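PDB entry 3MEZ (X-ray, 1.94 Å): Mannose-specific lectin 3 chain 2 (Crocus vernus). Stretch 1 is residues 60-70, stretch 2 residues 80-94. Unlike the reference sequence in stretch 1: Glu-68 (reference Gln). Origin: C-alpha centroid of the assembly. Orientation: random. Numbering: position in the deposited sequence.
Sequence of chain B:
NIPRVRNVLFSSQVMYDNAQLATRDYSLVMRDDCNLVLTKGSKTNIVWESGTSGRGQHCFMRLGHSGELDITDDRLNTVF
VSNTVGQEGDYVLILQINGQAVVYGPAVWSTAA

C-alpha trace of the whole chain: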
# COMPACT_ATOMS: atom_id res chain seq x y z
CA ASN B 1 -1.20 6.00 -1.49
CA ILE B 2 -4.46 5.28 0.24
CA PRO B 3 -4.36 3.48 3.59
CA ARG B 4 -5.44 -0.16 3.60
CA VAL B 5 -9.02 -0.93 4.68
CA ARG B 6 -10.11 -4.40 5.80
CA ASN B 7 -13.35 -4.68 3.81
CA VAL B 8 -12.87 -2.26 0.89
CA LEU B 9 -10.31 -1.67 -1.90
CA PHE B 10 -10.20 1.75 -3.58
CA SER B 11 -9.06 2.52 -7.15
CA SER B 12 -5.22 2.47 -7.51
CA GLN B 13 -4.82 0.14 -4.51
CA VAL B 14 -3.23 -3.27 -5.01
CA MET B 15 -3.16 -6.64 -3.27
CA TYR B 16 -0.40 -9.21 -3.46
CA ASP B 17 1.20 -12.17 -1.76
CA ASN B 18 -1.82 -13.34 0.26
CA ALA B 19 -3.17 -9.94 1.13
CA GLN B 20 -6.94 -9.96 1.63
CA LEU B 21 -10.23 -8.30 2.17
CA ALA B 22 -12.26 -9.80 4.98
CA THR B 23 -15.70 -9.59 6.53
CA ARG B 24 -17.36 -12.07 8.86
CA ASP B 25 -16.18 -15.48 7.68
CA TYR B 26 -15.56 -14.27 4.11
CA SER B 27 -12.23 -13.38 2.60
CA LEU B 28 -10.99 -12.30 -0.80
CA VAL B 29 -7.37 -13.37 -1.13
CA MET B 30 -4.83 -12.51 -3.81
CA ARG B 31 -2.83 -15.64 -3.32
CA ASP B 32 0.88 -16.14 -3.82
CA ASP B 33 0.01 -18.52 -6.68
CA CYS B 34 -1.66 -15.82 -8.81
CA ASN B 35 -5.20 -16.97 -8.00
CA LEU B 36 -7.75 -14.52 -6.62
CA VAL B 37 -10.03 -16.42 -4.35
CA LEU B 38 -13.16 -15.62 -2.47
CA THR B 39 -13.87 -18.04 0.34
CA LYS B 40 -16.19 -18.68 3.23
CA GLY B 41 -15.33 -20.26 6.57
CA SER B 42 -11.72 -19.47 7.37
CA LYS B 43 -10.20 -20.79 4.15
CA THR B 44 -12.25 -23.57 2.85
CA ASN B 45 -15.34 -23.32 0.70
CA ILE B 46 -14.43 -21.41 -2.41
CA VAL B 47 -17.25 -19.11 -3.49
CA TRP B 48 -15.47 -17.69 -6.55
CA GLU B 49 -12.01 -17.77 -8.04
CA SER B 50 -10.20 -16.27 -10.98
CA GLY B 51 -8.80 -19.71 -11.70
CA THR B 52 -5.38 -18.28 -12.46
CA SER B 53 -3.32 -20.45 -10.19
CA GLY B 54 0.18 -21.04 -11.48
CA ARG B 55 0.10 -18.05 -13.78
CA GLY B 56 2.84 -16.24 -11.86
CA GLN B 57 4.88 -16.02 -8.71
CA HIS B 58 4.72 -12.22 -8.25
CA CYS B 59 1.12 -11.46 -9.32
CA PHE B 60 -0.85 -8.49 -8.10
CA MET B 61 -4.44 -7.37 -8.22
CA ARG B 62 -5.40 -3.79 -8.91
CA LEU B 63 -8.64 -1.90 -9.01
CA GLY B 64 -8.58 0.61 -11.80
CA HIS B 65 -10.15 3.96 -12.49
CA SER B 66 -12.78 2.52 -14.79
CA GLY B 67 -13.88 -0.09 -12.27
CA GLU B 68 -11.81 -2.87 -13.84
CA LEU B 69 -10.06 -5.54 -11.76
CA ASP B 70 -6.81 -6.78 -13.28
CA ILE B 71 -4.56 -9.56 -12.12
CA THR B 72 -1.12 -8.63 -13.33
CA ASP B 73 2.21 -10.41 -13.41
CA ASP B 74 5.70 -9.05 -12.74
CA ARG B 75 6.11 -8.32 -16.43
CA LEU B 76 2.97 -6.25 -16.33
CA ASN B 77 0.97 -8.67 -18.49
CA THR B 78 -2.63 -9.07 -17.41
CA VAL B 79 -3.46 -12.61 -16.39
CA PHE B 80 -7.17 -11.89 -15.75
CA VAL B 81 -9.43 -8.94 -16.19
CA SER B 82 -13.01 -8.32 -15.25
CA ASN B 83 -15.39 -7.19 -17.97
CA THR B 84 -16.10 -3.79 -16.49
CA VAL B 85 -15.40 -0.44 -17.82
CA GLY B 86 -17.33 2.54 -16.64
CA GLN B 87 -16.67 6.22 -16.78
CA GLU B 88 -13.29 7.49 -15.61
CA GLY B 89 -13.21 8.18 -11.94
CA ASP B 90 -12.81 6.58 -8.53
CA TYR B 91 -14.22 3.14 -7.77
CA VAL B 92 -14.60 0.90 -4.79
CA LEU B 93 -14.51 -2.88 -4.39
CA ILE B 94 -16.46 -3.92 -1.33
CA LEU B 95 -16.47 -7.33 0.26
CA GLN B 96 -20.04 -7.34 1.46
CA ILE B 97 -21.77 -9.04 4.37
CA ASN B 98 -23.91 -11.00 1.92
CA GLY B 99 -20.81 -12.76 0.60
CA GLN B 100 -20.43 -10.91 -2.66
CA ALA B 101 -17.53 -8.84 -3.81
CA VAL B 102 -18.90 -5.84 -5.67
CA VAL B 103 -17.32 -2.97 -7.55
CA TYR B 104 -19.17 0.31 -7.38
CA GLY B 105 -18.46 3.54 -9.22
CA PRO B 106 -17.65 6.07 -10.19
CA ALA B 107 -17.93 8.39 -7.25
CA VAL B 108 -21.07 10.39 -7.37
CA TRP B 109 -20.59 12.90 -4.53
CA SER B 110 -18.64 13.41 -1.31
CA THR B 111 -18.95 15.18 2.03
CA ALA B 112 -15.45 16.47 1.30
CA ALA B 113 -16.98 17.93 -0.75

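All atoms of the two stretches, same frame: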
# COMPACT_ATOMS: atom_id res chain seq x y z
N PHE B 60 -0.12 -9.46 -8.88
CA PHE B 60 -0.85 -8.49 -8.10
C PHE B 60 -2.21 -8.18 -8.70
O PHE B 60 -2.38 -8.21 -9.87
CB PHE B 60 -0.06 -7.20 -7.83
CG PHE B 60 0.19 -6.33 -9.02
CD1 PHE B 60 1.26 -6.57 -9.83
CD2 PHE B 60 -0.58 -5.24 -9.28
CE1 PHE B 60 1.53 -5.79 -10.87
CE2 PHE B 60 -0.32 -4.46 -10.34
CZ PHE B 60 0.76 -4.74 -11.14
N MET B 61 -3.15 -7.86 -7.84
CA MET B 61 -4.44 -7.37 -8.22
C MET B 61 -4.60 -5.87 -7.98
O MET B 61 -4.13 -5.35 -7.03
CB MET B 61 -5.53 -8.12 -7.49
CG MET B 61 -6.80 -8.06 -8.19
SD MET B 61 -7.74 -6.74 -7.54
CE MET B 61 -8.47 -7.51 -6.15
N ARG B 62 -5.22 -5.21 -8.93
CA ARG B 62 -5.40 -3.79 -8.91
C ARG B 62 -6.78 -3.39 -9.36
O ARG B 62 -7.23 -3.84 -10.35
CB ARG B 62 -4.35 -3.09 -9.78
CG ARG B 62 -4.52 -1.60 -9.93
CD ARG B 62 -3.46 -0.91 -10.82
NE ARG B 62 -3.61 0.52 -10.98
CZ ARG B 62 -4.42 1.12 -11.84
NH1 ARG B 62 -5.15 0.42 -12.64
NH2 ARG B 62 -4.48 2.41 -11.93
N LEU B 63 -7.40 -2.49 -8.63
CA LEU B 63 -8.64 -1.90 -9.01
C LEU B 63 -8.33 -0.59 -9.71
O LEU B 63 -7.69 0.28 -9.19
CB LEU B 63 -9.54 -1.67 -7.80
CG LEU B 63 -10.85 -0.91 -8.00
CD1 LEU B 63 -11.72 -1.61 -8.95
CD2 LEU B 63 -11.60 -0.67 -6.70
N GLY B 64 -8.81 -0.51 -10.94
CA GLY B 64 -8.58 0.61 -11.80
C GLY B 64 -9.55 1.76 -11.67
O GLY B 64 -10.46 1.70 -10.93
N HIS B 65 -9.34 2.78 -12.48
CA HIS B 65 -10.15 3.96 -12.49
C HIS B 65 -11.27 3.97 -13.55
O HIS B 65 -11.78 4.99 -13.90
CB HIS B 65 -9.34 5.22 -12.49
CG HIS B 65 -8.69 5.52 -11.18
ND1 HIS B 65 -7.49 4.99 -10.81
CD2 HIS B 65 -9.06 6.33 -10.17
CE1 HIS B 65 -7.16 5.43 -9.63
NE2 HIS B 65 -8.10 6.24 -9.22
N SER B 66 -11.57 2.80 -14.07
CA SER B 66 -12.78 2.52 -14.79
C SER B 66 -13.56 1.34 -14.17
O SER B 66 -14.41 0.75 -14.80
CB SER B 66 -12.50 2.27 -16.28
OG SER B 66 -11.95 3.39 -16.91
N GLY B 67 -13.24 1.00 -12.94
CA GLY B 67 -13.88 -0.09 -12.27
C GLY B 67 -13.38 -1.48 -12.62
O GLY B 67 -13.89 -2.42 -12.14
N GLU B 68 -12.37 -1.58 -13.46
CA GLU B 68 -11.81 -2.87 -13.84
C GLU B 68 -10.94 -3.50 -12.76
O GLU B 68 -10.23 -2.81 -12.14
CB GLU B 68 -11.01 -2.73 -15.16
CG GLU B 68 -9.59 -2.18 -15.08
CD GLU B 68 -9.51 -0.67 -14.98
OE1 GLU B 68 -8.59 -0.05 -15.51
OE2 GLU B 68 -10.34 -0.10 -14.34
N LEU B 69 -10.99 -4.80 -12.60
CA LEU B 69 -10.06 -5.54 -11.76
C LEU B 69 -9.13 -6.39 -12.59
O LEU B 69 -9.57 -7.33 -13.19
CB LEU B 69 -10.79 -6.50 -10.86
CG LEU B 69 -11.54 -6.20 -9.60
CD1 LEU B 69 -12.00 -7.52 -9.00
CD2 LEU B 69 -10.69 -5.48 -8.65
N ASP B 70 -7.85 -6.08 -12.57
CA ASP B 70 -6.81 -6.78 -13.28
C ASP B 70 -5.92 -7.58 -12.34
O ASP B 70 -5.55 -7.10 -11.34
CB ASP B 70 -5.90 -5.81 -14.05
CG ASP B 70 -6.65 -4.90 -14.99
OD1 ASP B 70 -7.35 -5.40 -15.83
OD2 ASP B 70 -6.54 -3.70 -14.89
N PHE B 80 -5.72 -11.85 -15.84
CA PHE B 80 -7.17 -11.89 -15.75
C PHE B 80 -7.69 -10.48 -15.71
O PHE B 80 -7.13 -9.68 -15.07
CB PHE B 80 -7.57 -12.64 -14.48
CG PHE B 80 -8.97 -12.42 -14.03
CD1 PHE B 80 -9.93 -13.35 -14.28
CD2 PHE B 80 -9.33 -11.31 -13.34
CE1 PHE B 80 -11.22 -13.15 -13.86
CE2 PHE B 80 -10.59 -11.12 -12.93
CZ PHE B 80 -11.53 -12.04 -13.18
N VAL B 81 -8.77 -10.18 -16.39
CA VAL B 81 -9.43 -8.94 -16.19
C VAL B 81 -10.93 -9.12 -16.12
O VAL B 81 -11.49 -9.94 -16.79
CB VAL B 81 -9.11 -7.92 -17.26
CG1 VAL B 81 -9.61 -6.61 -16.87
CG2 VAL B 81 -7.68 -7.81 -17.47
N SER B 82 -11.58 -8.33 -15.29
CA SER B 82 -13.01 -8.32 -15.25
C SER B 82 -13.56 -7.58 -16.47
O SER B 82 -12.83 -6.90 -17.15
CB SER B 82 -13.50 -7.76 -13.93
OG SER B 82 -13.24 -6.42 -13.83
N ASN B 83 -14.84 -7.73 -16.74
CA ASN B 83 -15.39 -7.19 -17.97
C ASN B 83 -15.82 -5.74 -17.88
O ASN B 83 -16.27 -5.18 -18.82
CB ASN B 83 -16.48 -8.07 -18.55
CG ASN B 83 -17.67 -8.19 -17.66
OD1 ASN B 83 -17.73 -7.59 -16.63
ND2 ASN B 83 -18.62 -8.96 -18.09
N THR B 84 -15.64 -5.14 -16.72
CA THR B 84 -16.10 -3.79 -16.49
C THR B 84 -15.34 -2.70 -17.12
O THR B 84 -14.16 -2.75 -17.21
CB THR B 84 -16.10 -3.37 -15.01
OG1 THR B 84 -15.64 -2.04 -14.94
CG2 THR B 84 -15.22 -4.20 -14.14
N VAL B 85 -16.05 -1.68 -17.54
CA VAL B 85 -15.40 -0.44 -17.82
C VAL B 85 -16.31 0.75 -17.93
O VAL B 85 -16.76 1.10 -19.01
CB VAL B 85 -14.55 -0.56 -19.02
CG1 VAL B 85 -13.08 -0.58 -18.58
CG2 VAL B 85 -14.90 -1.80 -19.73
N GLY B 86 -16.52 1.37 -16.79
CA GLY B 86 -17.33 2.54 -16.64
C GLY B 86 -16.60 3.81 -16.92
O GLY B 86 -15.56 3.83 -17.47
N GLN B 87 -17.20 4.90 -16.55
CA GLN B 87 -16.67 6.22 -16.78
C GLN B 87 -15.43 6.46 -15.89
O GLN B 87 -15.35 5.94 -14.81
CB GLN B 87 -17.80 7.20 -16.50
CG GLN B 87 -17.46 8.65 -16.48
CD GLN B 87 -18.50 9.51 -15.77
OE1 GLN B 87 -19.56 9.04 -15.38
NE2 GLN B 87 -18.19 10.77 -15.62
N GLU B 88 -14.48 7.24 -16.37
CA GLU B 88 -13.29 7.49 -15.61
C GLU B 88 -13.60 8.16 -14.31
O GLU B 88 -14.32 9.10 -14.26
CB GLU B 88 -12.30 8.36 -16.38
CG GLU B 88 -11.00 8.53 -15.63
CD GLU B 88 -10.18 9.76 -16.00
OE1 GLU B 88 -10.76 10.82 -16.24
OE2 GLU B 88 -8.96 9.68 -16.05
N GLY B 89 -12.99 7.66 -13.25
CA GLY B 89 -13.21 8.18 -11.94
C GLY B 89 -12.71 7.20 -10.89
O GLY B 89 -11.94 6.36 -11.19
N ASP B 90 -13.21 7.35 -9.68
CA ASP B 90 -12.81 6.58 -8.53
C ASP B 90 -13.85 5.51 -8.18
O ASP B 90 -14.99 5.79 -8.10
CB ASP B 90 -12.54 7.49 -7.36
CG ASP B 90 -11.46 8.51 -7.64
OD1 ASP B 90 -10.57 8.26 -8.41
OD2 ASP B 90 -11.53 9.55 -7.06
N TYR B 91 -13.39 4.30 -7.98
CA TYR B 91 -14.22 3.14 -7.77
C TYR B 91 -13.88 2.43 -6.45
O TYR B 91 -12.87 2.68 -5.85
CB TYR B 91 -14.13 2.17 -8.93
CG TYR B 91 -14.75 2.64 -10.22
CD1 TYR B 91 -14.16 3.61 -10.97
CD2 TYR B 91 -15.94 2.10 -10.68
CE1 TYR B 91 -14.71 4.01 -12.15
CE2 TYR B 91 -16.47 2.49 -11.80
CZ TYR B 91 -15.88 3.46 -12.54
OH TYR B 91 -16.42 3.86 -13.68
N VAL B 92 -14.79 1.61 -5.99
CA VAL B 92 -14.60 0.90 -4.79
C VAL B 92 -15.02 -0.56 -4.96
O VAL B 92 -15.98 -0.84 -5.58
CB VAL B 92 -15.30 1.67 -3.67
CG1 VAL B 92 -16.65 1.13 -3.40
CG2 VAL B 92 -14.48 1.81 -2.56
N LEU B 93 -14.21 -1.46 -4.46
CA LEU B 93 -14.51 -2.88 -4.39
C LEU B 93 -14.82 -3.16 -2.93
O LEU B 93 -13.98 -2.96 -2.09
CB LEU B 93 -13.31 -3.70 -4.79
CG LEU B 93 -13.26 -5.16 -5.26
CD1 LEU B 93 -12.17 -6.02 -4.67
CD2 LEU B 93 -14.55 -5.86 -5.27
N ILE B 94 -16.02 -3.60 -2.66
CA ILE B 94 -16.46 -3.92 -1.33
C ILE B 94 -16.70 -5.41 -1.13
O ILE B 94 -17.41 -6.02 -1.86
CB ILE B 94 -17.75 -3.17 -0.99
CG1 ILE B 94 -17.62 -1.68 -1.21
CG2 ILE B 94 -18.15 -3.42 0.41
CD1 ILE B 94 -18.82 -0.95 -1.07

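Residues 80-94 run along the hairpin formed by residues 60-70, and together the two stretches bury 822 Å². At its start, stretch 2 pairs with the end of stretch 1 as an antiparallel bridge, Val-81 facing Asp-70 in a non-hydrogen-bonded pair. The strands are close enough here for reciprocal CA-H...O contacts, from Asp-70 CA to Phe-80 O and from Val-81 CA to Leu-69 O, both 3.4 Å.

Ser-82 closes this segment with two hydrogen bonds to one residue. Its amide N donates to Leu-69 O (3.1 Å), while its side chain, in the p rotamer and directed toward stretch 1, places OG 3.0 Å from Leu-69 N as a nearly linear acceptor. A short hydroxyl thus takes the place of a backbone carbonyl where the chain leaves the strand. Asn-83 points away and makes no contact, but Thr-84 turns back toward the hairpin, its CG2 coming within 3.0 Å of Gly-67 O, a tight approach, with chi1 at 139°, between the usual wells.

Backbone contacts dominate the next segment. Ser-66 O accepts a hydrogen bond from Gly-86 N (3.0 Å) and a CA-H...O contact from Val-85 CA (3.4 Å), and the side chain of Val-85 lies at the exposed margin, with CG1 3.7 Å from Ser-66 CB. The pattern recurs one residue earlier in stretch 1: His-65 O receives Gly-89 N at 3.0 Å and Glu-88 CA at 3.4 Å. Gly-86 also leaves room for Tyr-91, since a CB there would lie 2.5 Å from Tyr-91 OH. Farther on, the end of the Asp-90 side chain approaches the edge of the His-65 ring, although its CA-to-CB bond points away.

Tyr-91 is the aromatic platform of the contact. Its buried ring lies under the turn of stretch 1, with Gly-67 CA 3.6 Å from the ring centroid and over the face. Glycine suits this position twice over: a CB would clash with Tyr-91 CE2 at 2.8 Å, and the positive phi of Gly-67 would jam it against the preceding carbonyl. Tyr-91 OH donates to Gln-87 O (2.6 Å), tying the ring to its own loop while the turn rests on it.

The final strand supplies a buried apolar patch. Val-92 points away, whereas Leu-93 points toward stretch 1, where its CB meets Leu-63 CD2 (4.0 Å), its CG meets Leu-69 CD2 (4.3 Å) and its CD1 meets Met-61 CE (4.3 Å). The branched leucines and the flexible methionine fill this space without requiring polar partners. Ile-94 lies beyond reach.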